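Long-range contacts in Two-component system sensor histidine kinase (Bacteroides thetaiotaomicron, PDB 3OTT), which is a membrane sensor kinase, probably phosphorylating itself on histidine, whose extracellular propeller and sandwich part, the piece described here, apparently senses saccharides: residues Asp322-Ser328 / Gly340-Ile346; Lys334-Trp338 / Phe348-Ala352; Thr367-Ser371 / Arg402-His406; Lys597-Ser601 / Tyr612-Ala616. All blocks are in the same frame, centred on the assembly; numbering follows the deposited sequence.

Overall arrangement
Following the chain, 322-328 opens interaction 1, which closes on 340-346 across the hairpin of strands 326-331 and 337-341. Interaction 2 begins inside that loop, at 334-338, and ends beyond it at 348-352, so the two cross; both work in the sheet that runs from strand 326-331 to strand 359-361. Interaction 3 comes next in series, tying the loop 367-371 to strand 403-410 of the following sheet, where F404 packs on L345 and W338. Much later, interaction 4 joins 597-601 to strand 610-615. It lies next to interaction 1, their centres about 11 Å apart, where T600 OG1 bonds to Q325 and F326 and neighbouring blades come together.

Interaction 1. Residues Asp322-Ser328 / Gly340-Ile346; sequences DGNQFYS and GGANGLI
N324 and N343 cross obliquely, their amide planes 72° apart, and each side chain grips backbone on the other side. A chi1 of -156° sets the N324 amide beside its own carbonyl carbon and against the turn 341-344. There its OD1 takes the N-H of N343 at 2.9 Å, from above the carbonyl plane, while its ND2 gives a nearly straight bond of 3.2 Å to G344 O. That oxygen also receives G341 N, the two donors coming from opposite faces of its plane. Asparagine suits position 324 because a short amide can donate and accept at once. N343 ND2 answers with a bond of 2.8 Å to G323 O, lying in the plane of its own amide; the short side chain puts the NH2 within reach of that carbonyl.

The side chains of F326 and I346 cross at about a right angle, F326 CE2 4.1 Å from I346 CD1 at the ring edge. Y327 points another way, its ring edge near A342 N and its OH bonded to Q127 of the second subunit.

G341 has no side chain, which lets Q325 O come to 3.0 Å from its CA and take the N-H of A342. At G340, O accepts from both Y327 N and S328 N, and G340 N returns a bond to S328 O. This is a classic beta bulge in an antiparallel hairpin of a beta-propeller blade.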
loop_
_atom_site.group_PDB
_atom_site.type_symbol
_atom_site.label_atom_id
_atom_site.label_comp_id
_atom_site.label_asym_id
_atom_site.label_seq_id
_atom_site.Cartn_x
_atom_site.Cartn_y
_atom_site.Cartn_z
ATOM N N ASP B 322 2.409 4.576 3.231
ATOM C CA ASP B 322 2.800 5.593 4.264
ATOM C C ASP B 322 2.903 7.011 3.702
ATOM O O ASP B 322 3.387 7.215 2.601
ATOM C CB ASP B 322 4.148 5.246 4.909
ATOM C CG ASP B 322 4.070 4.031 5.848
ATOM O OD1 ASP B 322 3.181 3.990 6.713
ATOM O OD2 ASP B 322 4.913 3.113 5.746
ATOM N N GLY B 323 2.475 7.987 4.478
ATOM C CA GLY B 323 2.523 9.351 4.063
ATOM C C GLY B 323 3.813 10.053 4.461
ATOM O O GLY B 323 4.553 9.538 5.269
ATOM N N ASN B 324 4.082 11.205 3.839
ATOM C CA ASN B 324 5.104 12.083 4.262
ATOM C C ASN B 324 4.779 13.420 3.722
ATOM O O ASN B 324 4.322 13.499 2.612
ATOM C CB ASN B 324 6.472 11.655 3.720
ATOM C CG ASN B 324 7.612 12.179 4.572
ATOM O OD1 ASN B 324 7.460 13.136 5.308
ATOM N ND2 ASN B 324 8.730 11.499 4.534
ATOM N N GLN B 325 5.000 14.483 4.482
ATOM C CA GLN B 325 5.002 15.838 3.929
ATOM C C GLN B 325 6.465 16.316 3.768
ATOM O O GLN B 325 7.208 16.439 4.750
ATOM C CB GLN B 325 4.260 16.791 4.858
ATOM C CG GLN B 325 4.230 18.263 4.338
ATOM C CD GLN B 325 3.137 18.455 3.329
ATOM O OE1 GLN B 325 2.062 17.873 3.464
ATOM N NE2 GLN B 325 3.401 19.272 2.302
ATOM N N PHE B 326 6.865 16.620 2.541
ATOM C CA PHE B 326 8.274 16.867 2.242
ATOM C C PHE B 326 8.708 18.279 2.497
ATOM O O PHE B 326 8.113 19.215 1.917
ATOM C CB PHE B 326 8.607 16.453 0.787
ATOM C CG PHE B 326 8.486 14.969 0.537
ATOM C CD1 PHE B 326 7.503 14.481 -0.283
ATOM C CD2 PHE B 326 9.365 14.071 1.131
ATOM C CE1 PHE B 326 7.398 13.115 -0.503
ATOM C CE2 PHE B 326 9.256 12.690 0.926
ATOM C CZ PHE B 326 8.289 12.224 0.114
ATOM N N TYR B 327 9.698 18.437 3.396
ATOM C CA TYR B 327 10.251 19.740 3.761
ATOM C C TYR B 327 11.707 19.977 3.305
ATOM O O TYR B 327 12.165 21.123 3.222
ATOM C CB TYR B 327 10.087 20.056 5.270
ATOM C CG TYR B 327 8.616 20.154 5.704
ATOM C CD1 TYR B 327 7.787 21.215 5.267
ATOM C CD2 TYR B 327 8.056 19.203 6.532
ATOM C CE1 TYR B 327 6.425 21.318 5.685
ATOM C CE2 TYR B 327 6.692 19.278 6.935
ATOM C CZ TYR B 327 5.906 20.353 6.529
ATOM O OH TYR B 327 4.576 20.399 6.940
ATOM N N SER B 328 12.411 18.901 3.010
ATOM C CA SER B 328 13.802 18.965 2.541
ATOM C C SER B 328 13.997 17.920 1.465
ATOM O O SER B 328 13.712 16.721 1.656
ATOM C CB SER B 328 14.791 18.685 3.647
ATOM O OG SER B 328 14.519 19.496 4.755
ATOM N N GLY B 340 12.921 14.199 2.658
ATOM C CA GLY B 340 12.462 14.036 4.062
ATOM C C GLY B 340 11.470 15.131 4.439
ATOM O O GLY B 340 11.345 16.181 3.759
ATOM N N GLY B 341 10.782 14.910 5.539
ATOM C CA GLY B 341 9.850 15.901 6.050
ATOM C C GLY B 341 9.253 15.479 7.370
ATOM O O GLY B 341 9.965 15.059 8.234
ATOM N N ALA B 342 7.941 15.511 7.482
ATOM C CA ALA B 342 7.249 15.261 8.760
ATOM C C ALA B 342 7.429 13.836 9.179
ATOM O O ALA B 342 7.519 13.561 10.352
ATOM C CB ALA B 342 5.751 15.542 8.612
ATOM N N ASN B 343 7.411 12.898 8.233
ATOM C CA ASN B 343 7.369 11.486 8.605
ATOM C C ASN B 343 8.632 10.736 8.226
ATOM O O ASN B 343 8.536 9.665 7.600
ATOM C CB ASN B 343 6.169 10.777 7.938
ATOM C CG ASN B 343 5.862 9.379 8.587
ATOM O OD1 ASN B 343 6.213 9.113 9.764
ATOM N ND2 ASN B 343 5.223 8.488 7.808
ATOM N N GLY B 344 9.805 11.277 8.570
ATOM C CA GLY B 344 11.063 10.560 8.299
ATOM C C GLY B 344 11.741 10.883 6.963
ATOM O O GLY B 344 11.366 11.834 6.246
ATOM N N LEU B 345 12.734 10.086 6.597
ATOM C CA LEU B 345 13.636 10.460 5.517
ATOM C C LEU B 345 13.855 9.289 4.563
ATOM O O LEU B 345 14.268 8.206 4.975
ATOM C CB LEU B 345 14.984 10.918 6.120
ATOM C CG LEU B 345 16.172 11.292 5.226
ATOM C CD1 LEU B 345 15.972 12.563 4.411
ATOM C CD2 LEU B 345 17.508 11.404 6.048
ATOM N N ILE B 346 13.661 9.545 3.283
ATOM C CA ILE B 346 13.717 8.502 2.297
ATOM C C ILE B 346 14.941 8.697 1.393
ATOM O O ILE B 346 15.093 9.788 0.802
ATOM C CB ILE B 346 12.439 8.462 1.472
ATOM C CG1 ILE B 346 11.203 8.414 2.385
ATOM C CG2 ILE B 346 12.440 7.262 0.481
ATOM C CD1 ILE B 346 9.902 8.685 1.632
#

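Interaction 2. Residues Lys334-Trp338 / Phe348-Ala352; sequences KGFYW and FTDPA
Y337 lays its CB over one face of the F348 ring, 3.7 Å from the centroid and 18° off the ring normal, a CH-pi contact. F348 can take this position because its CG stands between the backbone N and the carbonyl carbon (chi1 65°), which turns the ring back against its partner. The two rings are nearly parallel, at 20°, but slid so far apart that they barely overlap. The edge of the Y337 ring faces T349 O, which lies 3.3 Å from Y337 CE1, close to the ring plane; P351 CD approaches the same CE1 obliquely, at 3.8 Å. An aromatic residue suits this place, since its edge can meet a carbonyl oxygen and its carbons a proline.

F336 and T349 lie side by side, pointing the same way, with T349 CG2 3.7 Å from F336 CD1. The hydroxyl of T349 is turned to D357. Between the backbones, Y337 N gives a bond of 2.8 Å to F348 O, and F348 N returns one to Y337 O.

Further on, A352 touches the bound hexatantalum dodecabromide. The contact pairs strand 337-341 with the end of strand 344-348: W338 packs on L345, F339 meets F348 edge-to-face, and the loop after F348 leads on to strand 359-361.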
loop_
_atom_site.group_PDB
_atom_site.type_symbol
_atom_site.label_atom_id
_atom_site.label_comp_id
_atom_site.label_asym_id
_atom_site.label_seq_id
_atom_site.Cartn_x
_atom_site.Cartn_y
_atom_site.Cartn_z
ATOM N N LYS B 334 27.232 11.530 -4.247
ATOM C CA LYS B 334 27.114 10.180 -4.846
ATOM C C LYS B 334 25.808 9.891 -5.704
ATOM O O LYS B 334 25.676 8.810 -6.281
ATOM C CB LYS B 334 27.238 9.068 -3.809
ATOM C CG LYS B 334 28.431 9.076 -2.860
ATOM C CD LYS B 334 28.001 8.486 -1.480
ATOM C CE LYS B 334 29.189 8.059 -0.608
ATOM N NZ LYS B 334 29.995 9.233 -0.159
ATOM N N GLY B 335 24.867 10.833 -5.778
ATOM C CA GLY B 335 23.696 10.678 -6.616
ATOM C C GLY B 335 22.458 10.154 -5.913
ATOM O O GLY B 335 21.391 10.048 -6.538
ATOM N N PHE B 336 22.560 9.881 -4.614
ATOM C CA PHE B 336 21.385 9.460 -3.851
ATOM C C PHE B 336 20.447 10.647 -3.691
ATOM O O PHE B 336 20.888 11.748 -3.401
ATOM C CB PHE B 336 21.745 8.907 -2.462
ATOM C CG PHE B 336 22.466 7.562 -2.486
ATOM C CD1 PHE B 336 21.761 6.381 -2.705
ATOM C CD2 PHE B 336 23.858 7.488 -2.274
ATOM C CE1 PHE B 336 22.435 5.114 -2.725
ATOM C CE2 PHE B 336 24.540 6.238 -2.274
ATOM C CZ PHE B 336 23.828 5.060 -2.506
ATOM N N TYR B 337 19.150 10.407 -3.830
ATOM C CA TYR B 337 18.192 11.432 -3.486
ATOM C C TYR B 337 17.815 11.244 -2.045
ATOM O O TYR B 337 17.759 10.121 -1.585
ATOM C CB TYR B 337 16.944 11.305 -4.362
ATOM C CG TYR B 337 17.226 11.550 -5.812
ATOM C CD1 TYR B 337 17.682 10.532 -6.655
ATOM C CD2 TYR B 337 17.009 12.817 -6.357
ATOM C CE1 TYR B 337 17.914 10.798 -8.030
ATOM C CE2 TYR B 337 17.236 13.078 -7.666
ATOM C CZ TYR B 337 17.685 12.088 -8.505
ATOM O OH TYR B 337 17.886 12.442 -9.821
ATOM N N TRP B 338 17.571 12.356 -1.340
ATOM C CA TRP B 338 17.193 12.338 0.050
ATOM C C TRP B 338 16.036 13.315 0.223
ATOM O O TRP B 338 16.243 14.542 0.214
ATOM C CB TRP B 338 18.338 12.811 0.922
ATOM C CG TRP B 338 19.533 11.913 0.991
ATOM C CD1 TRP B 338 20.692 12.006 0.258
ATOM C CD2 TRP B 338 19.720 10.833 1.899
ATOM N NE1 TRP B 338 21.573 11.015 0.631
ATOM C CE2 TRP B 338 20.995 10.278 1.634
ATOM C CE3 TRP B 338 18.911 10.245 2.880
ATOM C CZ2 TRP B 338 21.509 9.217 2.380
ATOM C CZ3 TRP B 338 19.393 9.200 3.572
ATOM C CH2 TRP B 338 20.698 8.701 3.343
ATOM N N PHE B 348 16.827 7.130 -2.015
ATOM C CA PHE B 348 16.467 6.372 -3.203
ATOM C C PHE B 348 17.305 6.872 -4.378
ATOM O O PHE B 348 17.891 7.950 -4.288
ATOM C CB PHE B 348 14.927 6.451 -3.454
ATOM C CG PHE B 348 14.419 7.821 -3.787
ATOM C CD1 PHE B 348 14.227 8.784 -2.780
ATOM C CD2 PHE B 348 14.100 8.157 -5.112
ATOM C CE1 PHE B 348 13.727 10.100 -3.106
ATOM C CE2 PHE B 348 13.615 9.446 -5.440
ATOM C CZ PHE B 348 13.451 10.441 -4.422
ATOM N N THR B 349 17.410 6.112 -5.449
ATOM C CA THR B 349 18.297 6.484 -6.544
ATOM C C THR B 349 17.621 6.904 -7.859
ATOM O O THR B 349 18.232 7.576 -8.703
ATOM C CB THR B 349 19.261 5.350 -6.896
ATOM O OG1 THR B 349 18.489 4.218 -7.319
ATOM C CG2 THR B 349 20.135 4.977 -5.673
ATOM N N ASP B 350 16.383 6.523 -8.090
ATOM C CA ASP B 350 15.769 7.081 -9.302
ATOM C C ASP B 350 14.378 7.657 -9.031
ATOM O O ASP B 350 13.566 7.008 -8.380
ATOM C CB ASP B 350 15.778 6.091 -10.501
ATOM C CG ASP B 350 14.603 5.104 -10.466
ATOM O OD1 ASP B 350 13.734 5.216 -11.375
ATOM O OD2 ASP B 350 14.548 4.228 -9.541
ATOM N N PRO B 351 14.129 8.890 -9.507
ATOM C CA PRO B 351 12.894 9.627 -9.312
ATOM C C PRO B 351 11.651 8.895 -9.832
ATOM O O PRO B 351 10.531 9.290 -9.516
ATOM C CB PRO B 351 13.130 10.911 -10.113
ATOM C CG PRO B 351 14.186 10.464 -11.169
ATOM C CD PRO B 351 15.095 9.685 -10.272
ATOM N N ALA B 352 11.822 7.834 -10.608
ATOM C CA ALA B 352 10.650 7.065 -11.050
ATOM C C ALA B 352 10.452 5.749 -10.237
ATOM O O ALA B 352 9.454 5.004 -10.437
ATOM C CB ALA B 352 10.677 6.838 -12.572
#

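Interaction 3. Residues Thr367-Ser371 / Arg402-His406; sequences TYPLS and RQFIH
Q403 reaches T367 with its amide and P369 through a water, and these links, with side-chain packing, join two chain pieces that have no direct hydrogen bond between their backbones although they run only 26° apart. Bent at chi2 (-62°), the Q403 chain turns its amide toward 367-371, where it lies within 5° of parallel to the Y368 ring. Its NE2 gives T367 O a bond of 3.0 Å, in the plane of that carbonyl. Its OE1 lies 3.3 Å from P369 CD and accepts a hydrogen bond from the water, 2.7 Å away. The same water donates to P369 O and accepts from F404 N, so one molecule satisfies two acceptors and a donor. Glutamine suits the place because its two ends serve a carbonyl and a water at the same time.

Y368 sends its OH toward the exposed R402, whose NH1 makes a weak bond of 2.8 Å to it. Further along, L370 CD2 packs 3.8 Å from F404 CD2, in an oblique approach, on the more buried side of the contact. At the far end S371 CB lies 3.4 Å from H406 CD2, while the S371 hydroxyl is bonded to G392.

Y361 packs against the contact, its ring meeting those of Y368 and F404 edge-to-face and its OH bonded to R402 O. At the start of strand 403-410, R402 and Q403 both face D398 as a G1 beta bulge, and the loop 367-371 runs along this outer strand of a propeller blade.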
loop_
_atom_site.group_PDB
_atom_site.type_symbol
_atom_site.label_atom_id
_atom_site.label_comp_id
_atom_site.label_asym_id
_atom_site.label_seq_id
_atom_site.Cartn_x
_atom_site.Cartn_y
_atom_site.Cartn_z
ATOM N N THR B 367 14.812 -1.503 11.472
ATOM C CA THR B 367 16.042 -1.739 10.742
ATOM C C THR B 367 16.769 -0.462 10.467
ATOM O O THR B 367 17.985 -0.468 10.455
ATOM C CB THR B 367 15.761 -2.379 9.375
ATOM O OG1 THR B 367 14.789 -3.385 9.566
ATOM C CG2 THR B 367 17.026 -3.007 8.787
ATOM N N TYR B 368 16.001 0.601 10.212
ATOM C CA TYR B 368 16.512 1.907 9.835
ATOM C C TYR B 368 15.966 3.026 10.734
ATOM O O TYR B 368 15.179 3.876 10.286
ATOM C CB TYR B 368 16.250 2.197 8.355
ATOM C CG TYR B 368 16.822 1.159 7.405
ATOM C CD1 TYR B 368 18.195 1.034 7.237
ATOM C CD2 TYR B 368 15.990 0.276 6.705
ATOM C CE1 TYR B 368 18.744 0.047 6.386
ATOM C CE2 TYR B 368 16.539 -0.710 5.853
ATOM C CZ TYR B 368 17.916 -0.789 5.695
ATOM O OH TYR B 368 18.486 -1.736 4.866
ATOM N N PRO B 369 16.400 3.051 12.008
ATOM C CA PRO B 369 15.809 4.039 12.913
ATOM C C PRO B 369 16.346 5.448 12.733
ATOM O O PRO B 369 17.406 5.636 12.164
ATOM C CB PRO B 369 16.123 3.469 14.321
ATOM C CG PRO B 369 17.390 2.614 14.123
ATOM C CD PRO B 369 17.480 2.260 12.649
ATOM N N LEU B 370 15.561 6.434 13.155
ATOM C CA LEU B 370 16.006 7.802 13.300
ATOM C C LEU B 370 15.677 8.295 14.692
ATOM O O LEU B 370 14.677 7.871 15.263
ATOM C CB LEU B 370 15.295 8.705 12.330
ATOM C CG LEU B 370 16.007 9.106 11.056
ATOM C CD1 LEU B 370 15.268 10.297 10.405
ATOM C CD2 LEU B 370 17.423 9.423 11.335
ATOM N N SER B 371 16.501 9.182 15.228
ATOM C CA SER B 371 16.252 9.777 16.537
ATOM C C SER B 371 14.870 10.474 16.602
ATOM O O SER B 371 14.314 10.531 17.684
ATOM C CB SER B 371 17.364 10.780 16.958
ATOM O OG SER B 371 17.584 11.736 15.895
ATOM N N ARG B 402 24.895 2.193 6.435
ATOM C CA ARG B 402 23.561 2.603 6.022
ATOM C C ARG B 402 22.747 3.022 7.243
ATOM O O ARG B 402 21.564 2.832 7.290
ATOM C CB ARG B 402 22.898 1.514 5.161
ATOM C CG ARG B 402 23.533 1.398 3.724
ATOM C CD ARG B 402 23.007 0.227 2.834
ATOM N NE ARG B 402 23.088 -1.073 3.522
ATOM C CZ ARG B 402 22.063 -1.908 3.745
ATOM N NH1 ARG B 402 20.840 -1.639 3.291
ATOM N NH2 ARG B 402 22.265 -3.049 4.404
ATOM N N GLN B 403 23.441 3.565 8.239
ATOM C CA GLN B 403 22.844 3.974 9.495
ATOM C C GLN B 403 23.282 5.411 9.817
ATOM O O GLN B 403 24.414 5.840 9.434
ATOM C CB GLN B 403 23.198 3.015 10.658
ATOM C CG GLN B 403 22.707 1.549 10.526
ATOM C CD GLN B 403 21.174 1.404 10.469
ATOM O OE1 GLN B 403 20.424 2.195 11.053
ATOM N NE2 GLN B 403 20.714 0.414 9.762
ATOM N N PHE B 404 22.385 6.156 10.470
ATOM C CA PHE B 404 22.746 7.463 11.087
ATOM C C PHE B 404 23.426 7.337 12.432
ATOM O O PHE B 404 23.164 6.400 13.180
ATOM C CB PHE B 404 21.526 8.404 11.188
ATOM C CG PHE B 404 21.113 8.916 9.845
ATOM C CD1 PHE B 404 21.757 10.040 9.281
ATOM C CD2 PHE B 404 20.220 8.213 9.088
ATOM C CE1 PHE B 404 21.433 10.453 8.030
ATOM C CE2 PHE B 404 19.898 8.625 7.815
ATOM C CZ PHE B 404 20.494 9.728 7.284
ATOM N N ILE B 405 24.328 8.277 12.708
ATOM C CA ILE B 405 25.015 8.391 13.995
ATOM C C ILE B 405 24.474 9.672 14.614
ATOM O O ILE B 405 24.537 10.735 13.990
ATOM C CB ILE B 405 26.559 8.545 13.834
ATOM C CG1 ILE B 405 27.206 7.230 13.459
ATOM C CG2 ILE B 405 27.221 9.061 15.140
ATOM C CD1 ILE B 405 27.403 7.052 12.027
ATOM N N HIS B 406 23.976 9.562 15.842
ATOM C CA HIS B 406 23.312 10.625 16.533
ATOM C C HIS B 406 24.323 11.294 17.460
ATOM O O HIS B 406 25.220 10.607 17.997
ATOM C CB HIS B 406 22.184 10.004 17.355
ATOM C CG HIS B 406 21.428 10.992 18.197
ATOM N ND1 HIS B 406 21.674 11.160 19.539
ATOM C CD2 HIS B 406 20.436 11.859 17.885
ATOM C CE1 HIS B 406 20.855 12.085 20.029
ATOM N NE2 HIS B 406 20.088 12.515 19.048
HETATM O O HOH W 1 20.051 4.815 11.244
#

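Interaction 4. Residues Lys597-Ser601 / Tyr612-Ala616; sequences KRFTS and YLGGA
The F599 ring is held between L613 on one face and K597 on the other. L613 CB sits 3.8 Å from the ring centroid and 16° off the normal, a CH-pi contact, and L613 CD2 continues along the ring, 3.7 Å from F599 CD2. K597 covers the opposite face with its carbonyl carbon, and G614 O lies at the ring edge, in its plane. Phenylalanine and leucine suit this buried place, where a flat ring can be covered by a branched aliphatic chain. F599 has CG anti to its carbonyl carbon (chi1 -60°), which turns the ring toward the strand.

G614 O is also the centre of the backbone bonding. T600 N reaches it at 2.8 Å, and S601 N adds a weak bond. G614 N returns a bond to S601 O. G614, with no side chain, leaves S601 CB room against its CA, 3.8 Å away. T600 and S601 thus both face G614, a classic beta bulge.

Outside this shell, the T600 hydroxyl is bonded to F326 O and Q325 NE2, and S574 OG to F599 O, tying 599-600 to S574 and to 325-326 of neighbouring blades. Strands 601-605 and 610-615 pair here, and with 618-623 and 310-313 they make one four-stranded antiparallel blade of the propeller.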
loop_
_atom_site.group_PDB
_atom_site.type_symbol
_atom_site.label_atom_id
_atom_site.label_comp_id
_atom_site.label_asym_id
_atom_site.label_seq_id
_atom_site.Cartn_x
_atom_site.Cartn_y
_atom_site.Cartn_z
ATOM N N LYS B 597 -1.824 22.101 -6.317
ATOM C CA LYS B 597 -0.955 21.592 -5.243
ATOM C C LYS B 597 -0.026 22.676 -4.723
ATOM O O LYS B 597 0.382 23.571 -5.488
ATOM C CB LYS B 597 -0.108 20.412 -5.709
ATOM C CG LYS B 597 -0.924 19.230 -6.137
ATOM C CD LYS B 597 -1.272 18.317 -4.975
ATOM C CE LYS B 597 -1.619 16.932 -5.523
ATOM N NZ LYS B 597 -0.804 16.663 -6.746
ATOM N N ARG B 598 0.297 22.602 -3.433
ATOM C CA ARG B 598 1.135 23.601 -2.796
ATOM C C ARG B 598 2.399 22.916 -2.238
ATOM O O ARG B 598 2.352 21.826 -1.645
ATOM C CB ARG B 598 0.354 24.356 -1.740
ATOM C CG ARG B 598 -0.947 25.075 -2.313
ATOM C CD ARG B 598 -0.597 26.165 -3.330
ATOM N NE ARG B 598 -1.773 26.898 -3.794
ATOM C CZ ARG B 598 -2.150 26.986 -5.067
ATOM N NH1 ARG B 598 -1.474 26.380 -6.031
ATOM N NH2 ARG B 598 -3.214 27.683 -5.378
ATOM N N PHE B 599 3.534 23.515 -2.491
ATOM C CA PHE B 599 4.758 22.801 -2.341
ATOM C C PHE B 599 5.501 23.379 -1.209
ATOM O O PHE B 599 5.683 24.562 -1.176
ATOM C CB PHE B 599 5.544 22.842 -3.651
ATOM C CG PHE B 599 4.778 22.217 -4.821
ATOM C CD1 PHE B 599 4.465 20.840 -4.818
ATOM C CD2 PHE B 599 4.344 22.992 -5.863
ATOM C CE1 PHE B 599 3.767 20.257 -5.862
ATOM C CE2 PHE B 599 3.620 22.422 -6.927
ATOM C CZ PHE B 599 3.327 21.071 -6.926
ATOM N N THR B 600 5.907 22.539 -0.257
ATOM C CA THR B 600 6.560 23.030 0.948
ATOM C C THR B 600 8.071 22.762 0.870
ATOM O O THR B 600 8.808 23.007 1.820
ATOM C CB THR B 600 6.004 22.329 2.159
ATOM O OG1 THR B 600 5.967 20.955 1.820
ATOM C CG2 THR B 600 4.578 22.818 2.494
ATOM N N SER B 601 8.531 22.343 -0.302
ATOM C CA SER B 601 9.936 22.012 -0.500
ATOM C C SER B 601 10.340 22.211 -1.962
ATOM O O SER B 601 9.555 21.902 -2.849
ATOM C CB SER B 601 10.098 20.504 -0.176
ATOM O OG SER B 601 11.451 20.365 0.134
ATOM N N TYR B 612 12.469 19.648 -8.483
ATOM C CA TYR B 612 11.610 18.799 -7.641
ATOM C C TYR B 612 10.805 19.682 -6.711
ATOM O O TYR B 612 11.372 20.580 -6.050
ATOM C CB TYR B 612 12.451 17.809 -6.827
ATOM C CG TYR B 612 13.179 16.848 -7.755
ATOM C CD1 TYR B 612 12.573 15.671 -8.211
ATOM C CD2 TYR B 612 14.446 17.126 -8.206
ATOM C CE1 TYR B 612 13.222 14.818 -9.081
ATOM C CE2 TYR B 612 15.128 16.232 -9.091
ATOM C CZ TYR B 612 14.500 15.115 -9.527
ATOM O OH TYR B 612 15.170 14.281 -10.386
ATOM N N LEU B 613 9.502 19.417 -6.641
ATOM C CA LEU B 613 8.630 20.262 -5.852
ATOM C C LEU B 613 7.940 19.367 -4.809
ATOM O O LEU B 613 7.091 18.541 -5.143
ATOM C CB LEU B 613 7.641 20.980 -6.749
ATOM C CG LEU B 613 8.224 21.868 -7.863
ATOM C CD1 LEU B 613 8.385 21.142 -9.231
ATOM C CD2 LEU B 613 7.354 23.123 -8.036
ATOM N N GLY B 614 8.356 19.476 -3.564
ATOM C CA GLY B 614 7.947 18.459 -2.595
ATOM C C GLY B 614 6.734 18.950 -1.887
ATOM O O GLY B 614 6.586 20.147 -1.634
ATOM N N GLY B 615 5.814 18.044 -1.638
ATOM C CA GLY B 615 4.521 18.414 -1.105
ATOM C C GLY B 615 3.937 17.269 -0.337
ATOM O O GLY B 615 4.662 16.565 0.341
ATOM N N ALA B 616 2.610 17.105 -0.420
ATOM C CA ALA B 616 1.892 16.138 0.385
ATOM C C ALA B 616 1.942 14.767 -0.277
ATOM O O ALA B 616 1.434 14.591 -1.381
ATOM C CB ALA B 616 0.437 16.596 0.568
#